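Side-chain contacts in 336aa long hypothetical dTDP-glucose 4,6-dehydratase (Pyrococcus horikoshii, PDB 2HUN), which binds NAD and probably acts as a dTDP-glucose 4,6-dehydratase, a lyase of nucleotide-sugar metabolism built on a Rossmann fold: residues R21-L24 / E25-D29; I92-P95 / E96-L99; G132-K136 / G137-E141; I196-S200 / L201-I205; Y298-D301 / E302-K306. All coordinates share one frame; numbering follows the deposited sequence.

Interaction 1: residues R21-L24 / E25-D29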
loop_
_atom_site.group_PDB
_atom_site.type_symbol
_atom_site.label_atom_id
_atom_site.label_comp_id
_atom_site.label_asym_id
_atom_site.label_seq_id
_atom_site.Cartn_x
_atom_site.Cartn_y
_atom_site.Cartn_z
ATOM N N ARG A 21 11.754 -13.900 -23.522
ATOM C CA ARG A 21 11.986 -14.955 -24.509
ATOM C C ARG A 21 10.651 -15.374 -25.139
ATOM O O ARG A 21 10.532 -15.512 -26.362
ATOM C CB ARG A 21 12.653 -16.168 -23.846
ATOM C CG ARG A 21 13.161 -17.221 -24.836
ATOM C CD ARG A 21 14.009 -18.279 -24.131
ATOM N NE ARG A 21 15.148 -17.700 -23.414
ATOM C CZ ARG A 21 16.331 -17.428 -23.968
ATOM N NH1 ARG A 21 16.547 -17.680 -25.253
ATOM N NH2 ARG A 21 17.303 -16.899 -23.233
ATOM N N TYR A 22 9.649 -15.573 -24.291
ATOM C CA TYR A 22 8.319 -15.962 -24.749
ATOM C C TYR A 22 7.744 -14.907 -25.703
ATOM O O TYR A 22 7.312 -15.215 -26.814
ATOM C CB TYR A 22 7.390 -16.118 -23.542
ATOM C CG TYR A 22 5.956 -16.416 -23.898
ATOM C CD1 TYR A 22 5.523 -17.726 -24.082
ATOM C CD2 TYR A 22 5.025 -15.381 -24.044
ATOM C CE1 TYR A 22 4.189 -18.005 -24.401
ATOM C CE2 TYR A 22 3.695 -15.648 -24.363
ATOM C CZ TYR A 22 3.286 -16.960 -24.539
ATOM O OH TYR A 22 1.976 -17.231 -24.855
ATOM N N ILE A 23 7.736 -13.657 -25.259
ATOM C CA ILE A 23 7.204 -12.566 -26.064
ATOM C C ILE A 23 7.846 -12.432 -27.445
ATOM O O ILE A 23 7.141 -12.338 -28.451
ATOM C CB ILE A 23 7.321 -11.223 -25.300
ATOM C CG1 ILE A 23 6.117 -11.066 -24.367
ATOM C CG2 ILE A 23 7.446 -10.057 -26.269
ATOM C CD1 ILE A 23 4.767 -11.317 -25.040
ATOM N N LEU A 24 9.175 -12.422 -27.499
ATOM C CA LEU A 24 9.868 -12.293 -28.778
ATOM C C LEU A 24 9.649 -13.516 -29.660
ATOM O O LEU A 24 9.672 -13.421 -30.885
ATOM C CB LEU A 24 11.368 -12.071 -28.555
ATOM C CG LEU A 24 11.728 -10.730 -27.913
ATOM C CD1 LEU A 24 13.226 -10.652 -27.660
ATOM C CD2 LEU A 24 11.277 -9.600 -28.824
ATOM N N GLU A 25 9.424 -14.664 -29.036
ATOM C CA GLU A 25 9.205 -15.884 -29.790
ATOM C C GLU A 25 7.807 -15.933 -30.391
ATOM O O GLU A 25 7.635 -16.342 -31.535
ATOM C CB GLU A 25 9.430 -17.096 -28.889
ATOM C CG GLU A 25 9.426 -18.418 -29.617
ATOM C CD GLU A 25 9.991 -19.537 -28.767
ATOM O OE1 GLU A 25 11.114 -19.368 -28.235
ATOM O OE2 GLU A 25 9.319 -20.582 -28.633
ATOM N N LYS A 26 6.810 -15.501 -29.623
ATOM C CA LYS A 26 5.422 -15.516 -30.090
ATOM C C LYS A 26 5.009 -14.337 -30.963
ATOM O O LYS A 26 4.044 -14.433 -31.719
ATOM C CB LYS A 26 4.468 -15.597 -28.898
ATOM C CG LYS A 26 4.111 -17.014 -28.481
ATOM C CD LYS A 26 5.344 -17.827 -28.121
ATOM C CE LYS A 26 4.974 -19.283 -27.874
ATOM N NZ LYS A 26 4.342 -19.885 -29.080
ATOM N N HIS A 27 5.728 -13.225 -30.859
ATOM C CA HIS A 27 5.387 -12.038 -31.633
ATOM C C HIS A 27 6.558 -11.540 -32.477
ATOM O O HIS A 27 7.338 -10.702 -32.034
ATOM C CB HIS A 27 4.917 -10.936 -30.683
ATOM C CG HIS A 27 3.714 -11.311 -29.872
ATOM N ND1 HIS A 27 2.457 -11.439 -30.421
ATOM C CD2 HIS A 27 3.582 -11.599 -28.557
ATOM C CE1 HIS A 27 1.601 -11.791 -29.479
ATOM N NE2 HIS A 27 2.259 -11.894 -28.339
ATOM N N PRO A 28 6.676 -12.039 -33.720
ATOM C CA PRO A 28 7.736 -11.685 -34.674
ATOM C C PRO A 28 8.000 -10.191 -34.850
ATOM O O PRO A 28 9.142 -9.780 -35.038
ATOM C CB PRO A 28 7.254 -12.310 -35.980
ATOM C CG PRO A 28 6.391 -13.442 -35.548
ATOM C CD PRO A 28 5.675 -12.921 -34.347
ATOM N N ASP A 29 6.947 -9.381 -34.791
ATOM C CA ASP A 29 7.090 -7.940 -34.988
ATOM C C ASP A 29 7.157 -7.070 -33.744
ATOM O O ASP A 29 7.251 -5.844 -33.844
ATOM C CB ASP A 29 5.970 -7.428 -35.896
ATOM C CG ASP A 29 6.159 -7.852 -37.338
ATOM O OD1 ASP A 29 7.247 -7.591 -37.894
ATOM O OD2 ASP A 29 5.227 -8.442 -37.920
#
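Lys26 lies over one face of the Tyr22 ring, a contact made one helical turn apart near the C-terminal end of helix 14-26. Followed outward, its CB sits 3.5 Å from Tyr22 O, the same oxygen that accepts the hydrogen bond from Lys26 N at 2.9 Å. CG then passes near Tyr22 CZ, and a bend there (chi2 58°) lays the next methylene on the ring: CD stands 4.1 Å from the centroid of the Tyr22 ring, 20° off its normal, a CH-pi contact displaced toward the rim. CE continues across to Tyr22 CE1 at 3.8 Å. The tyrosine can receive this chain because its CG is anti to the backbone N (chi1 176°). Its OH is bonded to Glu228 of helix 220-233, which also accepts from His27 NE2.

His27, where the helical backbone angles end, still gives its N to Ile23 O at 2.9 Å. That oxygen lies near the plane of the imidazole, at its edge, while Ile23 CD1 touches His27 CD2 at 3.7 Å. The arrangement is that of the first helix of a Rossmann beta-alpha-beta unit, running out into the turn toward strand 31-36.

Interaction 2: residues I92-P95 / E96-L99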
loop_
_atom_site.group_PDB
_atom_site.type_symbol
_atom_site.label_atom_id
_atom_site.label_comp_id
_atom_site.label_asym_id
_atom_site.label_seq_id
_atom_site.Cartn_x
_atom_site.Cartn_y
_atom_site.Cartn_z
ATOM N N ILE A 92 13.785 -7.739 6.004
ATOM C CA ILE A 92 13.669 -7.561 7.446
ATOM C C ILE A 92 14.918 -6.881 8.011
ATOM O O ILE A 92 14.829 -6.089 8.946
ATOM C CB ILE A 92 13.451 -8.917 8.153
ATOM C CG1 ILE A 92 12.133 -9.528 7.669
ATOM C CG2 ILE A 92 13.439 -8.734 9.676
ATOM C CD1 ILE A 92 11.854 -10.915 8.189
ATOM N N SER A 93 16.074 -7.181 7.425
ATOM C CA SER A 93 17.345 -6.603 7.866
ATOM C C SER A 93 17.527 -5.166 7.386
ATOM O O SER A 93 17.877 -4.284 8.165
ATOM C CB SER A 93 18.513 -7.451 7.356
ATOM O OG SER A 93 18.336 -8.815 7.695
ATOM N N SER A 94 17.304 -4.936 6.098
ATOM C CA SER A 94 17.446 -3.597 5.536
ATOM C C SER A 94 16.280 -3.296 4.597
ATOM O O SER A 94 16.380 -3.476 3.381
ATOM C CB SER A 94 18.769 -3.469 4.773
ATOM O OG SER A 94 18.963 -2.130 4.337
ATOM N N PRO A 95 15.156 -2.827 5.160
ATOM C CA PRO A 95 13.962 -2.504 4.377
ATOM C C PRO A 95 14.154 -1.358 3.387
ATOM O O PRO A 95 13.433 -1.276 2.395
ATOM C CB PRO A 95 12.923 -2.182 5.452
ATOM C CG PRO A 95 13.753 -1.561 6.530
ATOM C CD PRO A 95 14.960 -2.485 6.580
ATOM N N GLU A 96 15.126 -0.486 3.648
ATOM C CA GLU A 96 15.370 0.652 2.768
ATOM C C GLU A 96 15.449 0.207 1.322
ATOM O O GLU A 96 14.854 0.811 0.435
ATOM C CB GLU A 96 16.674 1.361 3.134
ATOM C CG GLU A 96 16.836 1.653 4.603
ATOM C CD GLU A 96 17.620 0.573 5.325
ATOM O OE1 GLU A 96 17.146 -0.579 5.396
ATOM O OE2 GLU A 96 18.723 0.886 5.820
ATOM N N ILE A 97 16.196 -0.864 1.097
ATOM C CA ILE A 97 16.371 -1.412 -0.235
ATOM C C ILE A 97 15.017 -1.690 -0.888
ATOM O O ILE A 97 14.826 -1.457 -2.083
ATOM C CB ILE A 97 17.194 -2.726 -0.164
ATOM C CG1 ILE A 97 18.591 -2.429 0.393
ATOM C CG2 ILE A 97 17.304 -3.357 -1.528
ATOM C CD1 ILE A 97 19.475 -3.655 0.553
ATOM N N PHE A 98 14.068 -2.172 -0.100
ATOM C CA PHE A 98 12.759 -2.501 -0.653
ATOM C C PHE A 98 11.856 -1.293 -0.882
ATOM O O PHE A 98 11.130 -1.243 -1.877
ATOM C CB PHE A 98 12.113 -3.567 0.229
ATOM C CG PHE A 98 12.916 -4.841 0.277
ATOM C CD1 PHE A 98 14.161 -4.864 0.896
ATOM C CD2 PHE A 98 12.471 -5.986 -0.364
ATOM C CE1 PHE A 98 14.955 -6.011 0.869
ATOM C CE2 PHE A 98 13.253 -7.133 -0.395
ATOM C CZ PHE A 98 14.498 -7.145 0.222
ATOM N N LEU A 99 11.919 -0.314 0.015
ATOM C CA LEU A 99 11.125 0.902 -0.138
ATOM C C LEU A 99 11.549 1.577 -1.442
ATOM O O LEU A 99 10.713 2.020 -2.234
ATOM C CB LEU A 99 11.382 1.869 1.025
ATOM C CG LEU A 99 10.704 3.242 0.929
ATOM C CD1 LEU A 99 9.228 3.105 1.263
ATOM C CD2 LEU A 99 11.374 4.214 1.894
#
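Ser94 OG donates to Glu96 OE1 at 2.6 Å, a short bond spanning the turn between helix 88-93 and helix 96-116. The pair lies at the N-terminal start of the longer helix, in a Rossmann-fold protein whose NAD site is close by. The serine hydroxyl meets the carboxylate oxygen from above the carboxylate plane, 54° out of it. Glu96 reaches back because its chain bends at chi2 (94°), which also brings OE1 to 3.1 Å from Pro95 CD. An alanine here has no hydroxyl to give to Glu96 OE1, and the carboxylate would probably be freer to swing off the turn.

Pro95 O takes Leu99 N at 3.0 Å in a straight bond, while Phe98 N makes a weak bond to the same oxygen. Ser94 O receives a weak bond from Ile97 N. The Phe98 ring packs against Tyr151, an NAD-binding residue, and Thr154 of helix 150-168, whereas Pro95 also meets Trp165 of the second subunit; the turn therefore lies between the cofactor side and the dimer interface. At the edge of the Phe98 ring, near its plane, CD1 comes to 3.6 Å from Ser94 O.

Interaction 3: residues G132-K136 / G137-E141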
loop_
_atom_site.group_PDB
_atom_site.type_symbol
_atom_site.label_atom_id
_atom_site.label_comp_id
_atom_site.label_asym_id
_atom_site.label_seq_id
_atom_site.Cartn_x
_atom_site.Cartn_y
_atom_site.Cartn_z
ATOM N N GLY A 132 -1.142 -11.776 2.924
ATOM C CA GLY A 132 -0.819 -12.436 4.176
ATOM C C GLY A 132 -1.321 -13.869 4.125
ATOM O O GLY A 132 -1.860 -14.301 3.103
ATOM N N ASP A 133 -1.182 -14.611 5.215
ATOM C CA ASP A 133 -1.606 -16.011 5.204
ATOM C C ASP A 133 -3.092 -16.249 5.423
ATOM O O ASP A 133 -3.829 -15.347 5.808
ATOM C CB ASP A 133 -0.806 -16.798 6.244
ATOM C CG ASP A 133 -1.098 -16.354 7.655
ATOM O OD1 ASP A 133 -0.870 -15.166 7.961
ATOM O OD2 ASP A 133 -1.558 -17.195 8.458
ATOM N N ILE A 134 -3.521 -17.482 5.174
ATOM C CA ILE A 134 -4.917 -17.863 5.340
ATOM C C ILE A 134 -4.988 -19.380 5.536
ATOM O O ILE A 134 -4.565 -20.159 4.676
ATOM C CB ILE A 134 -5.757 -17.433 4.105
ATOM C CG1 ILE A 134 -7.169 -18.024 4.189
ATOM C CG2 ILE A 134 -5.062 -17.872 2.829
ATOM C CD1 ILE A 134 -8.128 -17.428 3.181
ATOM N N LEU A 135 -5.512 -19.793 6.684
ATOM C CA LEU A 135 -5.622 -21.212 7.005
ATOM C C LEU A 135 -6.580 -21.979 6.104
ATOM O O LEU A 135 -6.297 -23.107 5.707
ATOM C CB LEU A 135 -6.036 -21.381 8.468
ATOM C CG LEU A 135 -4.914 -21.246 9.507
ATOM C CD1 LEU A 135 -4.080 -19.990 9.259
ATOM C CD2 LEU A 135 -5.539 -21.213 10.897
ATOM N N LYS A 136 -7.714 -21.376 5.774
ATOM C CA LYS A 136 -8.680 -22.051 4.922
ATOM C C LYS A 136 -9.330 -21.085 3.928
ATOM O O LYS A 136 -9.672 -19.959 4.275
ATOM C CB LYS A 136 -9.747 -22.725 5.785
ATOM C CG LYS A 136 -10.664 -23.669 5.026
ATOM C CD LYS A 136 -11.765 -24.208 5.938
ATOM C CE LYS A 136 -12.777 -25.036 5.157
ATOM N NZ LYS A 136 -13.959 -25.394 5.987
ATOM N N GLY A 137 -9.495 -21.540 2.689
ATOM C CA GLY A 137 -10.090 -20.697 1.666
ATOM C C GLY A 137 -9.029 -19.991 0.839
ATOM O O GLY A 137 -7.856 -20.355 0.890
ATOM N N SER A 138 -9.443 -18.987 0.070
ATOM C CA SER A 138 -8.529 -18.241 -0.788
ATOM C C SER A 138 -8.951 -16.784 -0.891
ATOM O O SER A 138 -10.140 -16.478 -0.873
ATOM C CB SER A 138 -8.503 -18.849 -2.194
ATOM O OG SER A 138 -8.053 -20.192 -2.176
ATOM N N PHE A 139 -7.965 -15.898 -1.016
ATOM C CA PHE A 139 -8.200 -14.463 -1.123
ATOM C C PHE A 139 -8.609 -14.026 -2.527
ATOM O O PHE A 139 -8.054 -14.496 -3.529
ATOM C CB PHE A 139 -6.929 -13.690 -0.730
ATOM C CG PHE A 139 -6.597 -13.751 0.738
ATOM C CD1 PHE A 139 -7.407 -13.118 1.675
ATOM C CD2 PHE A 139 -5.456 -14.417 1.184
ATOM C CE1 PHE A 139 -7.088 -13.145 3.031
ATOM C CE2 PHE A 139 -5.128 -14.450 2.543
ATOM C CZ PHE A 139 -5.944 -13.813 3.466
ATOM N N THR A 140 -9.586 -13.125 -2.604
ATOM C CA THR A 140 -10.005 -12.612 -3.897
ATOM C C THR A 140 -9.409 -11.213 -3.969
ATOM O O THR A 140 -8.918 -10.688 -2.967
ATOM C CB THR A 140 -11.528 -12.484 -4.037
ATOM O OG1 THR A 140 -11.964 -11.314 -3.344
ATOM C CG2 THR A 140 -12.235 -13.710 -3.466
ATOM N N GLU A 141 -9.451 -10.619 -5.153
ATOM C CA GLU A 141 -8.911 -9.280 -5.352
ATOM C C GLU A 141 -9.708 -8.240 -4.561
ATOM O O GLU A 141 -9.300 -7.082 -4.471
ATOM C CB GLU A 141 -8.913 -8.923 -6.850
ATOM C CG GLU A 141 -8.112 -9.881 -7.732
ATOM C CD GLU A 141 -8.880 -11.139 -8.128
ATOM O OE1 GLU A 141 -9.990 -11.372 -7.615
ATOM O OE2 GLU A 141 -8.362 -11.908 -8.959
#
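Apolar packing between Ile134 and Phe139 carries this contact, in a loop that doubles back on itself: the runs 132-136 and 137-139 point 151° apart. The two side chains approach from opposite directions. Ile134 CD1 stands over the centre of the Phe139 ring, 4.2 Å from its centroid and 10° off the normal, a nearly vertical CH-pi contact. Nearer the rim, Ile134 CB and CG2 each come to 3.4 Å from Phe139 CE2. The first torsion of Ile134 contributes to the fit: CG1 is anti to the backbone N (chi1 171°), and with the chain extended beyond it CD1 is carried over the ring while CG2 stays by its border. CD1 also brushes the backbone beyond the bend, 3.6 Å from Gly137 C.

Carbonyl oxygens make a second group of contacts. Asp133 O lies in the plane of the Phe139 ring at its edge, 3.5 Å from CZ, and Gly132 O approaches CE2 obliquely.

Backbone shape forms a third element. Gly137 has a positive phi at which a CB would run into the carbonyl of Lys136, so the bend itself calls for glycine.

The loop links strand 121-127 to helix 150-168. Outside it, Arg280 NH1 bonds to both Ile134 O and Gly137 O, Ser282 meets the Ser138 hydroxyl, and the backbone of Phe139 pairs with Ser282 and Asp284, tying the turn to the segment that precedes helix 286-292.

Interaction 4: residues I196-S200 / L201-I205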
loop_
_atom_site.group_PDB
_atom_site.type_symbol
_atom_site.label_atom_id
_atom_site.label_comp_id
_atom_site.label_asym_id
_atom_site.label_seq_id
_atom_site.Cartn_x
_atom_site.Cartn_y
_atom_site.Cartn_z
ATOM N N ILE A 196 16.127 -30.750 -7.715
ATOM C CA ILE A 196 16.545 -31.399 -8.956
ATOM C C ILE A 196 18.063 -31.561 -8.998
ATOM O O ILE A 196 18.576 -32.653 -9.250
ATOM C CB ILE A 196 16.106 -30.583 -10.188
ATOM C CG1 ILE A 196 14.577 -30.553 -10.280
ATOM C CG2 ILE A 196 16.697 -31.192 -11.451
ATOM C CD1 ILE A 196 14.051 -29.564 -11.289
ATOM N N ILE A 197 18.774 -30.464 -8.756
ATOM C CA ILE A 197 20.229 -30.469 -8.758
ATOM C C ILE A 197 20.809 -31.498 -7.782
ATOM O O ILE A 197 21.597 -32.365 -8.172
ATOM C CB ILE A 197 20.772 -29.067 -8.406
ATOM C CG1 ILE A 197 20.478 -28.102 -9.560
ATOM C CG2 ILE A 197 22.267 -29.137 -8.111
ATOM C CD1 ILE A 197 20.822 -26.657 -9.268
ATOM N N ARG A 198 20.419 -31.404 -6.517
ATOM C CA ARG A 198 20.913 -32.331 -5.507
ATOM C C ARG A 198 20.582 -33.790 -5.815
ATOM O O ARG A 198 21.422 -34.667 -5.632
ATOM C CB ARG A 198 20.366 -31.957 -4.127
ATOM C CG ARG A 198 20.978 -30.688 -3.540
ATOM C CD ARG A 198 20.326 -30.321 -2.207
ATOM N NE ARG A 198 20.617 -31.288 -1.148
ATOM C CZ ARG A 198 21.747 -31.319 -0.447
ATOM N NH1 ARG A 198 22.707 -30.430 -0.683
ATOM N NH2 ARG A 198 21.918 -32.240 0.494
ATOM N N ALA A 199 19.367 -34.051 -6.288
ATOM C CA ALA A 199 18.962 -35.415 -6.600
ATOM C C ALA A 199 19.788 -35.986 -7.751
ATOM O O ALA A 199 20.147 -37.164 -7.741
ATOM C CB ALA A 199 17.479 -35.460 -6.946
ATOM N N SER A 200 20.088 -35.157 -8.745
ATOM C CA SER A 200 20.876 -35.618 -9.882
ATOM C C SER A 200 22.299 -35.942 -9.425
ATOM O O SER A 200 23.049 -36.612 -10.136
ATOM C CB SER A 200 20.923 -34.550 -10.978
ATOM O OG SER A 200 21.733 -33.452 -10.589
ATOM N N LEU A 201 22.656 -35.459 -8.237
ATOM C CA LEU A 201 23.981 -35.681 -7.667
ATOM C C LEU A 201 23.948 -36.675 -6.511
ATOM O O LEU A 201 24.898 -36.762 -5.728
ATOM C CB LEU A 201 24.573 -34.359 -7.174
ATOM C CG LEU A 201 25.008 -33.363 -8.249
ATOM C CD1 LEU A 201 25.382 -32.040 -7.597
ATOM C CD2 LEU A 201 26.185 -33.938 -9.029
ATOM N N GLY A 202 22.849 -37.412 -6.401
ATOM C CA GLY A 202 22.718 -38.388 -5.336
ATOM C C GLY A 202 22.820 -37.817 -3.932
ATOM O O GLY A 202 23.147 -38.546 -2.994
ATOM N N LEU A 203 22.543 -36.524 -3.776
ATOM C CA LEU A 203 22.608 -35.887 -2.463
ATOM C C LEU A 203 21.267 -35.990 -1.744
ATOM O O LEU A 203 20.208 -36.017 -2.375
ATOM C CB LEU A 203 23.014 -34.413 -2.595
ATOM C CG LEU A 203 24.369 -34.125 -3.248
ATOM C CD1 LEU A 203 24.605 -32.623 -3.329
ATOM C CD2 LEU A 203 25.475 -34.789 -2.442
ATOM N N LYS A 204 21.321 -36.053 -0.416
ATOM C CA LYS A 204 20.124 -36.153 0.405
ATOM C C LYS A 204 19.298 -34.872 0.332
ATOM O O LYS A 204 19.828 -33.769 0.452
ATOM C CB LYS A 204 20.500 -36.422 1.865
ATOM C CG LYS A 204 21.194 -37.756 2.115
ATOM C CD LYS A 204 20.275 -38.931 1.824
ATOM C CE LYS A 204 20.959 -40.260 2.125
ATOM N NZ LYS A 204 20.077 -41.424 1.822
ATOM N N ILE A 205 17.997 -35.030 0.130
ATOM C CA ILE A 205 17.090 -33.897 0.057
ATOM C C ILE A 205 16.456 -33.743 1.440
ATOM O O ILE A 205 15.653 -34.571 1.857
ATOM C CB ILE A 205 15.986 -34.153 -0.992
ATOM C CG1 ILE A 205 16.617 -34.238 -2.386
ATOM C CG2 ILE A 205 14.926 -33.062 -0.924
ATOM C CD1 ILE A 205 15.718 -34.876 -3.431
#
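Arg198 leaves helix 191-200 with CG anti to its carbonyl carbon (chi1 -72°), and a bend at chi3 (67°) turns its guanidinium back toward the chain that follows. There NH2 bonds to Lys204 O at 2.6 Å, in the planes of both the carbonyl and the guanidinium; NE adds a weak bond to the same oxygen. Leu203 lies across the arginine at about a right angle, its CB over one guanidinium face near the rim and 3.9 Å from Arg198 CB.

Between these residues the helix closes in a Schellman motif, with Gly202 as the C-prime residue at positive phi. Leu203 N bonds to Arg198 O at 2.9 Å, and Gly202 N to Ala199 O at 3.0 Å. Arg198 O is gripped twice, since Leu201 N reaches it from the opposite face of its plane. Ser200 OG turns back to Ile197 O at 2.7 Å.

Beyond the turn, strand 205-208 begins, and Ile205 CD1 folds in to touch Ala199 CB at 4.0 Å; both side chains also pack on Leu258 of helix 250-260. Arg198 NH1 bonds to the carbonyl oxygens of Ile326 and His328 near the C-terminus.

Interaction 5: residues Y298-D301 / E302-K306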
loop_
_atom_site.group_PDB
_atom_site.type_symbol
_atom_site.label_atom_id
_atom_site.label_comp_id
_atom_site.label_asym_id
_atom_site.label_seq_id
_atom_site.Cartn_x
_atom_site.Cartn_y
_atom_site.Cartn_z
ATOM N N TYR A 298 -0.177 -26.127 -18.493
ATOM C CA TYR A 298 0.557 -27.296 -18.027
ATOM C C TYR A 298 0.088 -27.743 -16.648
ATOM O O TYR A 298 -0.276 -26.913 -15.812
ATOM C CB TYR A 298 2.049 -26.963 -17.934
ATOM C CG TYR A 298 2.644 -26.349 -19.182
ATOM C CD1 TYR A 298 2.896 -27.121 -20.319
ATOM C CD2 TYR A 298 2.947 -24.990 -19.230
ATOM C CE1 TYR A 298 3.435 -26.551 -21.471
ATOM C CE2 TYR A 298 3.485 -24.410 -20.377
ATOM C CZ TYR A 298 3.725 -25.193 -21.490
ATOM O OH TYR A 298 4.250 -24.612 -22.620
ATOM N N THR A 299 0.094 -29.053 -16.414
ATOM C CA THR A 299 -0.274 -29.578 -15.103
ATOM C C THR A 299 1.011 -29.464 -14.285
ATOM O O THR A 299 2.059 -29.143 -14.836
ATOM C CB THR A 299 -0.688 -31.061 -15.169
ATOM O OG1 THR A 299 0.387 -31.835 -15.711
ATOM C CG2 THR A 299 -1.922 -31.232 -16.051
ATOM N N PHE A 300 0.938 -29.707 -12.982
ATOM C CA PHE A 300 2.132 -29.618 -12.156
ATOM C C PHE A 300 3.174 -30.622 -12.655
ATOM O O PHE A 300 4.365 -30.305 -12.741
ATOM C CB PHE A 300 1.793 -29.901 -10.692
ATOM C CG PHE A 300 2.957 -29.718 -9.758
ATOM C CD1 PHE A 300 3.546 -28.467 -9.595
ATOM C CD2 PHE A 300 3.475 -30.797 -9.052
ATOM C CE1 PHE A 300 4.632 -28.294 -8.741
ATOM C CE2 PHE A 300 4.562 -30.631 -8.196
ATOM C CZ PHE A 300 5.140 -29.376 -8.041
ATOM N N ASP A 301 2.715 -31.826 -12.991
ATOM C CA ASP A 301 3.593 -32.882 -13.495
ATOM C C ASP A 301 4.308 -32.483 -14.780
ATOM O O ASP A 301 5.505 -32.734 -14.943
ATOM C CB ASP A 301 2.792 -34.161 -13.749
ATOM C CG ASP A 301 2.713 -35.053 -12.527
ATOM O OD1 ASP A 301 2.348 -34.557 -11.442
ATOM O OD2 ASP A 301 3.011 -36.255 -12.656
ATOM N N GLU A 302 3.572 -31.870 -15.700
ATOM C CA GLU A 302 4.160 -31.449 -16.962
ATOM C C GLU A 302 5.167 -30.326 -16.726
ATOM O O GLU A 302 6.237 -30.303 -17.331
ATOM C CB GLU A 302 3.065 -30.986 -17.931
ATOM C CG GLU A 302 2.107 -32.095 -18.359
ATOM C CD GLU A 302 0.996 -31.595 -19.264
ATOM O OE1 GLU A 302 0.294 -30.645 -18.869
ATOM O OE2 GLU A 302 0.819 -32.151 -20.369
ATOM N N GLY A 303 4.826 -29.407 -15.829
ATOM C CA GLY A 303 5.709 -28.291 -15.539
ATOM C C GLY A 303 6.991 -28.705 -14.840
ATOM O O GLY A 303 8.054 -28.134 -15.099
ATOM N N ILE A 304 6.886 -29.682 -13.942
ATOM C CA ILE A 304 8.046 -30.179 -13.203
ATOM C C ILE A 304 8.953 -30.966 -14.146
ATOM O O ILE A 304 10.176 -30.864 -14.079
ATOM C CB ILE A 304 7.601 -31.081 -12.024
ATOM C CG1 ILE A 304 7.059 -30.212 -10.888
ATOM C CG2 ILE A 304 8.766 -31.930 -11.529
ATOM C CD1 ILE A 304 8.098 -29.261 -10.285
ATOM N N LYS A 305 8.332 -31.744 -15.027
ATOM C CA LYS A 305 9.050 -32.545 -16.010
ATOM C C LYS A 305 9.851 -31.616 -16.924
ATOM O O LYS A 305 11.017 -31.872 -17.215
ATOM C CB LYS A 305 8.053 -33.359 -16.839
ATOM C CG LYS A 305 8.671 -34.307 -17.856
ATOM C CD LYS A 305 9.188 -35.581 -17.200
ATOM C CE LYS A 305 8.525 -36.827 -17.794
ATOM N NZ LYS A 305 7.064 -36.939 -17.478
ATOM N N LYS A 306 9.222 -30.533 -17.374
ATOM C CA LYS A 306 9.896 -29.577 -18.246
ATOM C C LYS A 306 11.011 -28.879 -17.480
ATOM O O LYS A 306 12.046 -28.537 -18.047
ATOM C CB LYS A 306 8.907 -28.533 -18.782
ATOM C CG LYS A 306 7.873 -29.091 -19.748
ATOM C CD LYS A 306 7.091 -27.985 -20.447
ATOM C CE LYS A 306 8.026 -27.034 -21.179
ATOM N NZ LYS A 306 7.478 -26.621 -22.492
#
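A capping box opens helix 300-313, with Thr299 at the N-cap and Glu302 three residues on. Each backbone N is met by the other's side chain: Glu302 N gives to Thr299 OG1 at 3.2 Å, and Thr299 N gives to Glu302 OE1 at 2.9 Å, using the anti lone pair of that oxygen. Thr299 OG1 stands between its own backbone N and carbonyl carbon (chi1 58°), the rotation that aims it at the first turn. Just before the cap, Tyr298 CB rests 4.1 Å from Glu302 CB, while its OH is bonded to Glu221 of helix 220-233.

On the buried side, Ile304 CG1 lies over a face of the Phe300 ring, 3.7 Å from its centroid and 17° off the normal, a CH-pi contact one turn apart. Ile304 CD1 follows along the rim, at 3.7 Å from Phe300 CZ. Ile256 of helix 250-260 packs on the same phenylalanine. A serine in place of Phe300 takes away the ring under Ile304 CG1 and would probably open a gap toward helix 250-260.

The chemistry is thus divided: hydrogen bonds satisfy amides of the first turn, and the carboxylate of Glu302 there probably interacts favourably with the helix dipole.

Overall arrangement
All five contacts are local, but they mark different points of one fold. Interactions 1 and 4 both lie where a helix ends, interaction 5 where one starts, and interaction 2 where one helix gives way to the next; interaction 3 is a turn outside regular structure. Each mixes buried with exposed residues. A CH-pi contact occurs in interactions 1, 3 and 5, joined in 1 by helix backbone bonds and in 5 by a capping box; interaction 2 turns on a serine-carboxylate bond, and interaction 4 on backbone bonds and an arginine. Helix 220-233 touches both 1 and 5, and helix 250-260 both 4 and 5. Interaction 2 is closest to NAD and touches the second subunit, whereas interaction 4 is remote from the annotated site.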